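Local coordinates for protein putative hydrolase (Shewanella frigidimarina, PDB 3LHO) that probably acts as an iron(II)-dependent dioxygenase of the 2-oxoadipate dioxygenase/decarboxylase family, here holding a nickel ion in its metal site, at residues Pro22-Ile27 and Cys232-Ala237; Ala11-Asp16 and Asn164-Ser169; Ala185-Gly190 and Gly197-Gly202. One frame throughout, in Å; residues are numbered along the deposited sequence.

Contact 1. Residues Pro22-Ile27 and Cys232-Ala237. With NI (nickel (II) ion), chain B.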
loop_
_atom_site.group_PDB
_atom_site.type_symbol
_atom_site.label_atom_id
_atom_site.label_comp_id
_atom_site.label_asym_id
_atom_site.label_seq_id
_atom_site.Cartn_x
_atom_site.Cartn_y
_atom_site.Cartn_z
ATOM N N PRO A 22 -3.383 5.469 12.694
ATOM C CA PRO A 22 -4.428 6.295 13.300
ATOM C C PRO A 22 -4.654 7.619 12.591
ATOM O O PRO A 22 -5.790 8.096 12.559
ATOM C CB PRO A 22 -3.933 6.531 14.736
ATOM C CG PRO A 22 -2.514 6.158 14.745
ATOM C CD PRO A 22 -2.348 5.101 13.688
ATOM N N SER A 23 -3.601 8.168 11.988
ATOM C CA SER A 23 -3.733 9.391 11.213
ATOM C C SER A 23 -4.768 9.268 10.073
ATOM O O SER A 23 -5.508 10.205 9.803
ATOM C CB SER A 23 -2.388 9.798 10.620
ATOM O OG SER A 23 -1.477 10.145 11.647
ATOM N N ALA A 24 -4.790 8.111 9.426
ATOM C CA ALA A 24 -5.735 7.841 8.382
ATOM C C ALA A 24 -7.153 7.879 8.949
ATOM O O ALA A 24 -8.062 8.443 8.341
ATOM C CB ALA A 24 -5.415 6.460 7.676
ATOM N N ALA A 25 -7.356 7.313 10.122
ATOM C CA ALA A 25 -8.726 7.343 10.662
ATOM C C ALA A 25 -9.150 8.805 10.878
ATOM O O ALA A 25 -10.278 9.216 10.530
ATOM C CB ALA A 25 -8.863 6.502 11.963
ATOM N N LYS A 26 -8.232 9.614 11.385
ATOM C CA LYS A 26 -8.564 11.015 11.702
ATOM C C LYS A 26 -8.780 11.852 10.433
ATOM O O LYS A 26 -9.740 12.611 10.351
ATOM C CB LYS A 26 -7.488 11.654 12.586
ATOM C CG LYS A 26 -7.368 11.013 13.957
ATOM C CD LYS A 26 -6.310 11.731 14.785
ATOM C CE LYS A 26 -6.093 11.107 16.153
ATOM N NZ LYS A 26 -4.895 11.694 16.838
ATOM N N ILE A 27 -7.881 11.721 9.464
ATOM C CA ILE A 27 -7.995 12.481 8.219
ATOM C C ILE A 27 -9.253 12.040 7.427
ATOM O O ILE A 27 -9.922 12.877 6.844
ATOM C CB ILE A 27 -6.700 12.399 7.400
ATOM C CG1 ILE A 27 -5.573 13.087 8.194
ATOM C CG2 ILE A 27 -6.891 13.028 5.982
ATOM C CD1 ILE A 27 -4.174 12.835 7.687
ATOM N N CYS A 232 2.662 3.052 8.470
ATOM C CA CYS A 232 2.179 3.512 7.148
ATOM C C CYS A 232 1.881 4.994 7.142
ATOM O O CYS A 232 1.532 5.573 8.182
ATOM C CB CYS A 232 0.849 2.840 6.819
ATOM S SG CYS A 232 0.815 1.031 6.980
ATOM N N PHE A 233 1.991 5.597 5.961
ATOM C CA PHE A 233 1.380 6.869 5.670
ATOM C C PHE A 233 -0.007 6.690 4.995
ATOM O O PHE A 233 -0.366 5.589 4.576
ATOM C CB PHE A 233 2.286 7.719 4.760
ATOM C CG PHE A 233 2.722 7.041 3.495
ATOM C CD1 PHE A 233 1.829 6.872 2.436
ATOM C CD2 PHE A 233 4.022 6.590 3.341
ATOM C CE1 PHE A 233 2.218 6.237 1.252
ATOM C CE2 PHE A 233 4.435 5.978 2.172
ATOM C CZ PHE A 233 3.517 5.801 1.113
ATOM N N TYR A 234 -0.753 7.803 4.951
ATOM C CA TYR A 234 -1.989 7.983 4.186
ATOM C C TYR A 234 -1.625 8.944 3.048
ATOM O O TYR A 234 -0.979 9.961 3.276
ATOM C CB TYR A 234 -3.002 8.630 5.109
ATOM C CG TYR A 234 -4.484 8.584 4.783
ATOM C CD1 TYR A 234 -5.086 7.486 4.138
ATOM C CD2 TYR A 234 -5.317 9.626 5.208
ATOM C CE1 TYR A 234 -6.473 7.470 3.888
ATOM C CE2 TYR A 234 -6.688 9.594 4.983
ATOM C CZ TYR A 234 -7.262 8.503 4.346
ATOM O OH TYR A 234 -8.621 8.498 4.132
ATOM N N GLU A 235 -2.058 8.610 1.844
ATOM C CA GLU A 235 -1.672 9.282 0.615
ATOM C C GLU A 235 -2.885 9.958 -0.058
ATOM O O GLU A 235 -4.029 9.626 0.249
ATOM C CB GLU A 235 -1.070 8.249 -0.311
ATOM C CG GLU A 235 -0.307 8.782 -1.533
ATOM C CD GLU A 235 0.438 7.651 -2.265
ATOM O OE1 GLU A 235 -0.234 6.880 -2.995
ATOM O OE2 GLU A 235 1.685 7.518 -2.110
ATOM N N PHE A 236 -2.597 10.917 -0.948
ATOM C CA PHE A 236 -3.601 11.743 -1.654
ATOM C C PHE A 236 -3.150 11.844 -3.085
ATOM O O PHE A 236 -1.989 12.079 -3.345
ATOM C CB PHE A 236 -3.722 13.121 -0.972
ATOM C CG PHE A 236 -3.881 13.007 0.522
ATOM C CD1 PHE A 236 -5.131 12.877 1.085
ATOM C CD2 PHE A 236 -2.773 12.932 1.357
ATOM C CE1 PHE A 236 -5.268 12.683 2.458
ATOM C CE2 PHE A 236 -2.920 12.749 2.738
ATOM C CZ PHE A 236 -4.157 12.612 3.271
ATOM N N ALA A 237 -4.051 11.627 -4.037
ATOM C CA ALA A 237 -3.670 11.678 -5.448
ATOM C C ALA A 237 -4.710 12.437 -6.270
ATOM O O ALA A 237 -5.917 12.211 -6.131
ATOM C CB ALA A 237 -3.503 10.233 -6.021
HETATM NI NI NI B . 0.355 4.927 -3.709
HETATM O O HOH W 1 2.689 5.517 -3.509
HETATM O O HOH W 2 0.997 5.717 -5.472
HETATM O O HOH W 3 1.370 3.272 -4.932
#
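A trans first torsion at Tyr234 (chi1 -162°) swings the phenol ring across to helix 22-32, where Ala24 and Ile27, one helical turn apart, receive it. The methyl of Ala24 lies over one face, CB 3.8 Å from the centroid of the Tyr234 ring and 16° off its normal, a CH-pi contact that suits a residue as small as alanine, the helix backbone being so near: Ala24 CA itself comes within 3.7 Å of Tyr234 CD2. Ile27 works at the rim. Its CG2, trans to the backbone N, meets Tyr234 CE2 at 3.6 Å in the plane of the ring, and the same methyl reaches the edge of the next aromatic, 3.9 Å from Phe236 CZ. A branched residue suits this spot because one methyl can serve two rings.

Helix 22-32 is thereby packed on one face of the mixed sheet of this glyoxalase-clan protein, against residues 232-237. Side chains alternate along that segment, and Glu235, between the two aromatics, points to the other side, where the metal lies. Its chain is extended, and OE1 of Glu235 binds the nickel ion at 2.2 Å; His41 and His165 supply the other protein ligands. OE2 of Glu235 accepts a hydrogen bond of 2.6 Å from water 1, itself bound to the nickel.

Contact 2. Residues Ala11-Asp16 and Asn164-Ser169. With NI (nickel (II) ion), chain B.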
loop_
_atom_site.group_PDB
_atom_site.type_symbol
_atom_site.label_atom_id
_atom_site.label_comp_id
_atom_site.label_asym_id
_atom_site.label_seq_id
_atom_site.Cartn_x
_atom_site.Cartn_y
_atom_site.Cartn_z
ATOM N N ALA A 11 -13.572 -2.738 3.554
ATOM C CA ALA A 11 -13.908 -2.445 4.948
ATOM C C ALA A 11 -12.921 -3.148 5.887
ATOM O O ALA A 11 -12.417 -2.542 6.806
ATOM C CB ALA A 11 -15.380 -2.837 5.314
ATOM N N ALA A 12 -12.675 -4.435 5.655
ATOM C CA ALA A 12 -11.836 -5.233 6.531
ATOM C C ALA A 12 -10.369 -4.811 6.414
ATOM O O ALA A 12 -9.636 -4.718 7.431
ATOM C CB ALA A 12 -12.028 -6.739 6.220
ATOM N N LEU A 13 -9.938 -4.490 5.198
ATOM C CA LEU A 13 -8.592 -4.018 4.997
ATOM C C LEU A 13 -8.345 -2.676 5.695
ATOM O O LEU A 13 -7.283 -2.448 6.281
ATOM C CB LEU A 13 -8.276 -3.891 3.490
ATOM C CG LEU A 13 -6.830 -3.726 3.049
ATOM C CD1 LEU A 13 -5.981 -5.033 3.184
ATOM C CD2 LEU A 13 -6.770 -3.216 1.593
ATOM N N TRP A 14 -9.304 -1.778 5.571
ATOM C CA TRP A 14 -9.245 -0.471 6.231
ATOM C C TRP A 14 -9.254 -0.588 7.747
ATOM O O TRP A 14 -8.477 0.079 8.422
ATOM C CB TRP A 14 -10.412 0.382 5.748
ATOM C CG TRP A 14 -10.560 1.728 6.437
ATOM C CD1 TRP A 14 -11.438 2.039 7.444
ATOM C CD2 TRP A 14 -9.825 2.925 6.152
ATOM N NE1 TRP A 14 -11.280 3.366 7.815
ATOM C CE2 TRP A 14 -10.293 3.931 7.042
ATOM C CE3 TRP A 14 -8.819 3.250 5.241
ATOM C CZ2 TRP A 14 -9.801 5.241 7.026
ATOM C CZ3 TRP A 14 -8.327 4.551 5.232
ATOM C CH2 TRP A 14 -8.814 5.530 6.117
ATOM N N GLN A 15 -10.104 -1.440 8.291
ATOM C CA GLN A 15 -10.124 -1.614 9.772
ATOM C C GLN A 15 -8.753 -2.050 10.313
ATOM O O GLN A 15 -8.295 -1.567 11.355
ATOM C CB GLN A 15 -11.216 -2.592 10.260
ATOM C CG GLN A 15 -12.657 -1.984 10.250
ATOM C CD GLN A 15 -12.760 -0.592 10.955
ATOM O OE1 GLN A 15 -12.115 -0.348 11.986
ATOM N NE2 GLN A 15 -13.571 0.306 10.393
ATOM N N ASP A 16 -8.100 -2.936 9.575
ATOM C CA ASP A 16 -6.770 -3.387 9.914
ATOM C C ASP A 16 -5.711 -2.308 9.749
ATOM O O ASP A 16 -4.865 -2.131 10.633
ATOM C CB ASP A 16 -6.393 -4.637 9.138
ATOM C CG ASP A 16 -4.996 -5.048 9.431
ATOM O OD1 ASP A 16 -4.750 -5.587 10.496
ATOM O OD2 ASP A 16 -4.083 -4.733 8.646
ATOM N N ASN A 164 -0.269 -1.448 2.691
ATOM C CA ASN A 164 0.815 -0.510 2.884
ATOM C C ASN A 164 0.292 0.917 2.937
ATOM O O ASN A 164 0.760 1.710 3.745
ATOM C CB ASN A 164 1.863 -0.625 1.779
ATOM C CG ASN A 164 3.006 0.426 1.914
ATOM O OD1 ASN A 164 2.972 1.462 1.269
ATOM N ND2 ASN A 164 3.998 0.153 2.769
ATOM N N HIS A 165 -0.678 1.233 2.076
ATOM C CA HIS A 165 -1.414 2.520 2.194
ATOM C C HIS A 165 -2.730 2.508 1.447
ATOM O O HIS A 165 -2.930 1.703 0.527
ATOM C CB HIS A 165 -0.551 3.731 1.761
ATOM C CG HIS A 165 -0.073 3.694 0.345
ATOM N ND1 HIS A 165 1.123 3.121 -0.032
ATOM C CD2 HIS A 165 -0.578 4.269 -0.776
ATOM C CE1 HIS A 165 1.305 3.282 -1.327
ATOM N NE2 HIS A 165 0.275 3.968 -1.814
ATOM N N PHE A 166 -3.641 3.369 1.908
ATOM C CA PHE A 166 -4.773 3.851 1.120
ATOM C C PHE A 166 -4.454 5.235 0.589
ATOM O O PHE A 166 -3.751 6.001 1.259
ATOM C CB PHE A 166 -5.986 3.968 1.988
ATOM C CG PHE A 166 -6.645 2.675 2.226
ATOM C CD1 PHE A 166 -6.024 1.708 3.003
ATOM C CD2 PHE A 166 -7.911 2.420 1.691
ATOM C CE1 PHE A 166 -6.660 0.488 3.245
ATOM C CE2 PHE A 166 -8.558 1.207 1.976
ATOM C CZ PHE A 166 -7.902 0.239 2.689
ATOM N N THR A 167 -5.002 5.545 -0.587
ATOM C CA THR A 167 -4.852 6.837 -1.217
ATOM C C THR A 167 -6.192 7.461 -1.585
ATOM O O THR A 167 -6.957 6.872 -2.361
ATOM C CB THR A 167 -4.002 6.730 -2.484
ATOM O OG1 THR A 167 -2.723 6.173 -2.149
ATOM C CG2 THR A 167 -3.832 8.148 -3.105
ATOM N N VAL A 168 -6.467 8.638 -1.015
ATOM C CA VAL A 168 -7.655 9.418 -1.300
ATOM C C VAL A 168 -7.656 9.985 -2.692
ATOM O O VAL A 168 -6.626 10.470 -3.165
ATOM C CB VAL A 168 -7.820 10.549 -0.259
ATOM C CG1 VAL A 168 -9.021 11.428 -0.592
ATOM C CG2 VAL A 168 -7.968 9.908 1.158
ATOM N N SER A 169 -8.805 9.898 -3.370
ATOM C CA SER A 169 -8.953 10.479 -4.663
ATOM C C SER A 169 -9.349 11.936 -4.467
ATOM O O SER A 169 -10.496 12.229 -4.051
ATOM C CB SER A 169 -10.060 9.779 -5.466
ATOM O OG SER A 169 -10.312 10.499 -6.661
HETATM NI NI NI B . 0.355 4.927 -3.709
HETATM O O HOH W 1 2.689 5.517 -3.509
HETATM O O HOH W 2 0.997 5.717 -5.472
HETATM O O HOH W 3 1.370 3.272 -4.932
#
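Phe166 and Trp14 meet as a T-shaped pair: the six-membered ring of the indole turns its edge to the face of the phenyl, with planes at 81° and centroids 5.0 Å apart. The atom that does the touching is CE3 of Trp14, which stands 3.6 Å above the plane of the Phe166 ring and over its centre. Leu13, the neighbour of Trp14 on the helix, adds a methyl at the far end of the phenyl, its CD2 3.8 Å from Phe166 CZ. A flat phenyl suits this place, since it offers a face to the indole while its CZ end touches the aliphatic branch obliquely. With chi1 of Trp14 at 175°, CG stands opposite the backbone N, and the benzo edge with CE3 comes over the phenyl; the ring of His28 also meets Trp14, and Tyr17 from the same helix meets Phe166.

In this member of the glyoxalase clan, helix 6-20 rests on strand 165-169 of the mixed sheet, and the strand's alternation sends Phe166 to the helix but His165 to the metal on the opposite side. NE2 of His165 binds the nickel ion at 2.1 Å. Further out, Asn164 orients the imidazole: His165 ND1 donates to Asn164 OD1 at 2.8 Å, with an N-H...O angle of 162°, in the carbonyl plane and on a lone pair. The acceptor lies close to the ring plane, so the bond restrains the imidazole's rotation; it is consistent with a proton on ND1 and leaves NE2 for the metal. Thr167, also on the metal side, hydrogen-bonds the carboxylate of Glu235.

Contact 3. Residues Ala185-Gly190 and Gly197-Gly202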
loop_
_atom_site.group_PDB
_atom_site.type_symbol
_atom_site.label_atom_id
_atom_site.label_comp_id
_atom_site.label_asym_id
_atom_site.label_seq_id
_atom_site.Cartn_x
_atom_site.Cartn_y
_atom_site.Cartn_z
ATOM N N ALA A 185 -5.296 22.171 4.321
ATOM C CA ALA A 185 -6.298 21.760 5.329
ATOM C C ALA A 185 -5.712 20.747 6.316
ATOM O O ALA A 185 -6.061 20.726 7.500
ATOM C CB ALA A 185 -7.551 21.158 4.659
ATOM N N LEU A 186 -4.871 19.859 5.801
ATOM C CA LEU A 186 -4.248 18.846 6.637
ATOM C C LEU A 186 -3.291 19.509 7.632
ATOM O O LEU A 186 -3.317 19.196 8.814
ATOM C CB LEU A 186 -3.472 17.850 5.785
ATOM C CG LEU A 186 -4.316 17.028 4.813
ATOM C CD1 LEU A 186 -3.403 16.092 4.029
ATOM C CD2 LEU A 186 -5.418 16.296 5.567
ATOM N N LYS A 187 -2.452 20.405 7.135
ATOM C CA LYS A 187 -1.515 21.128 8.027
ATOM C C LYS A 187 -2.249 21.988 9.067
ATOM O O LYS A 187 -1.885 21.968 10.245
ATOM C CB LYS A 187 -0.538 21.967 7.217
ATOM C CG LYS A 187 0.506 21.102 6.524
ATOM C CD LYS A 187 0.797 21.575 5.130
ATOM C CE LYS A 187 1.773 22.681 5.083
ATOM N NZ LYS A 187 2.115 22.967 3.699
ATOM N N GLN A 188 -3.283 22.708 8.635
ATOM C CA GLN A 188 -4.124 23.508 9.551
ATOM C C GLN A 188 -4.785 22.641 10.635
ATOM O O GLN A 188 -4.935 23.088 11.777
ATOM C CB GLN A 188 -5.190 24.291 8.786
ATOM C CG GLN A 188 -4.639 25.534 8.065
ATOM C CD GLN A 188 -5.657 26.193 7.132
ATOM O OE1 GLN A 188 -6.815 25.767 7.033
ATOM N NE2 GLN A 188 -5.217 27.230 6.425
ATOM N N ALA A 189 -5.137 21.398 10.303
ATOM C CA ALA A 189 -5.712 20.459 11.294
ATOM C C ALA A 189 -4.650 19.766 12.174
ATOM O O ALA A 189 -4.984 18.932 13.031
ATOM C CB ALA A 189 -6.587 19.401 10.584
ATOM N N GLY A 190 -3.375 20.063 11.935
ATOM C CA GLY A 190 -2.300 19.606 12.813
ATOM C C GLY A 190 -1.634 18.318 12.397
ATOM O O GLY A 190 -0.982 17.681 13.212
ATOM N N GLY A 197 10.468 14.647 -1.122
ATOM C CA GLY A 197 10.461 15.056 -2.540
ATOM C C GLY A 197 9.822 16.410 -2.870
ATOM O O GLY A 197 9.532 16.657 -4.027
ATOM N N GLY A 198 9.654 17.309 -1.888
ATOM C CA GLY A 198 8.634 18.374 -1.958
ATOM C C GLY A 198 7.320 17.829 -1.376
ATOM O O GLY A 198 7.125 16.610 -1.331
ATOM N N GLU A 199 6.433 18.706 -0.900
ATOM C CA GLU A 199 5.168 18.253 -0.309
ATOM C C GLU A 199 4.232 17.653 -1.369
ATOM O O GLU A 199 3.334 16.895 -1.025
ATOM C CB GLU A 199 4.413 19.396 0.342
ATOM C CG GLU A 199 4.913 19.882 1.659
ATOM C CD GLU A 199 3.868 20.768 2.338
ATOM O OE1 GLU A 199 2.925 21.230 1.653
ATOM O OE2 GLU A 199 3.960 20.969 3.560
ATOM N N VAL A 200 4.403 18.064 -2.631
ATOM C CA VAL A 200 3.643 17.518 -3.758
ATOM C C VAL A 200 4.633 16.892 -4.701
ATOM O O VAL A 200 5.591 17.536 -5.091
ATOM C CB VAL A 200 2.843 18.603 -4.551
ATOM C CG1 VAL A 200 2.160 17.986 -5.754
ATOM C CG2 VAL A 200 1.839 19.322 -3.659
ATOM N N LYS A 201 4.420 15.626 -5.033
ATOM C CA LYS A 201 5.234 14.917 -6.007
ATOM C C LYS A 201 4.461 14.888 -7.322
ATOM O O LYS A 201 3.269 14.558 -7.347
ATOM C CB LYS A 201 5.526 13.483 -5.538
ATOM C CG LYS A 201 6.619 13.368 -4.474
ATOM C CD LYS A 201 6.173 13.840 -3.085
ATOM C CE LYS A 201 7.174 13.366 -2.006
ATOM N NZ LYS A 201 6.995 14.028 -0.672
ATOM N N GLY A 202 5.131 15.274 -8.403
ATOM C CA GLY A 202 4.523 15.325 -9.723
ATOM C C GLY A 202 3.862 16.662 -9.937
ATOM O O GLY A 202 4.112 17.615 -9.201
#
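Lys187 and Glu199 carry this contact between them, joined by a salt bridge in which NZ of Lys187 lies 2.7 Å from OE2 of Glu199. The two side chains come from opposite directions, the lysine from the last turns of helix 179-188 and the glutamate from the loop that follows. OE2 receives the ammonium through its syn lone pair, the side facing the other carboxylate oxygen, and a second, weak hydrogen bond runs from Lys187 NZ to Glu199 OE1 at 2.8 Å. The ammonium therefore sits before both oxygens, its bonds to them unequal in quality.

Long chains are what the place demands, because the nearest CA atoms of the two segments, those of Lys187 and Glu199, are 11.1 Å apart. Glu199 is extended beyond CG, whereas Lys187 bends at chi2 and chi3 (139° and 83°), which brings its CE as well as its NZ up to the carboxylate. Were Lys187 cut back to an alanine, the Glu199 carboxylate would probably lose its charged mate and be free to turn.

Next to the glutamate, Lys201 NZ donates to the carbonyl O of Gly198 at 2.7 Å, a bond within segment 197-202 nearly in line with the carbonyl C=O. Helix 179-188 ends soon after Lys187 in a Schellman motif, where Gly190 adopts the positive phi that glycine tolerates well. Around this partly exposed bridge Leu186 faces inward to Ile27 and Leu30 of helix 22-32, Val200 rests on Ile179 and Asn183 of helix 179-188, and the Lys201 backbone bonds to Gln210 of strand 208-212.

Overall arrangement
Contacts 1 and 2 are buried and built alike: successive helices, 22-32 and 6-20, lie on neighbouring strands, 235-239 and 165-169, of one mixed sheet. Both use apolar and aromatic packing on the helix side while sending a nickel ligand to the other, and they share the ion and its three waters; Glu235 O and Val168 N, 2.9 Å apart, probably form a backbone hydrogen bond between the strands. Contact 3 is at the surface, about 19 Å from contact 2 between centres, and relies on charge instead. It is nested within the chain loop closed by contact 1, to which Leu186 connects it by packing on Phe236, Leu186 CD1 lying 3.6 Å from Phe236 CE2.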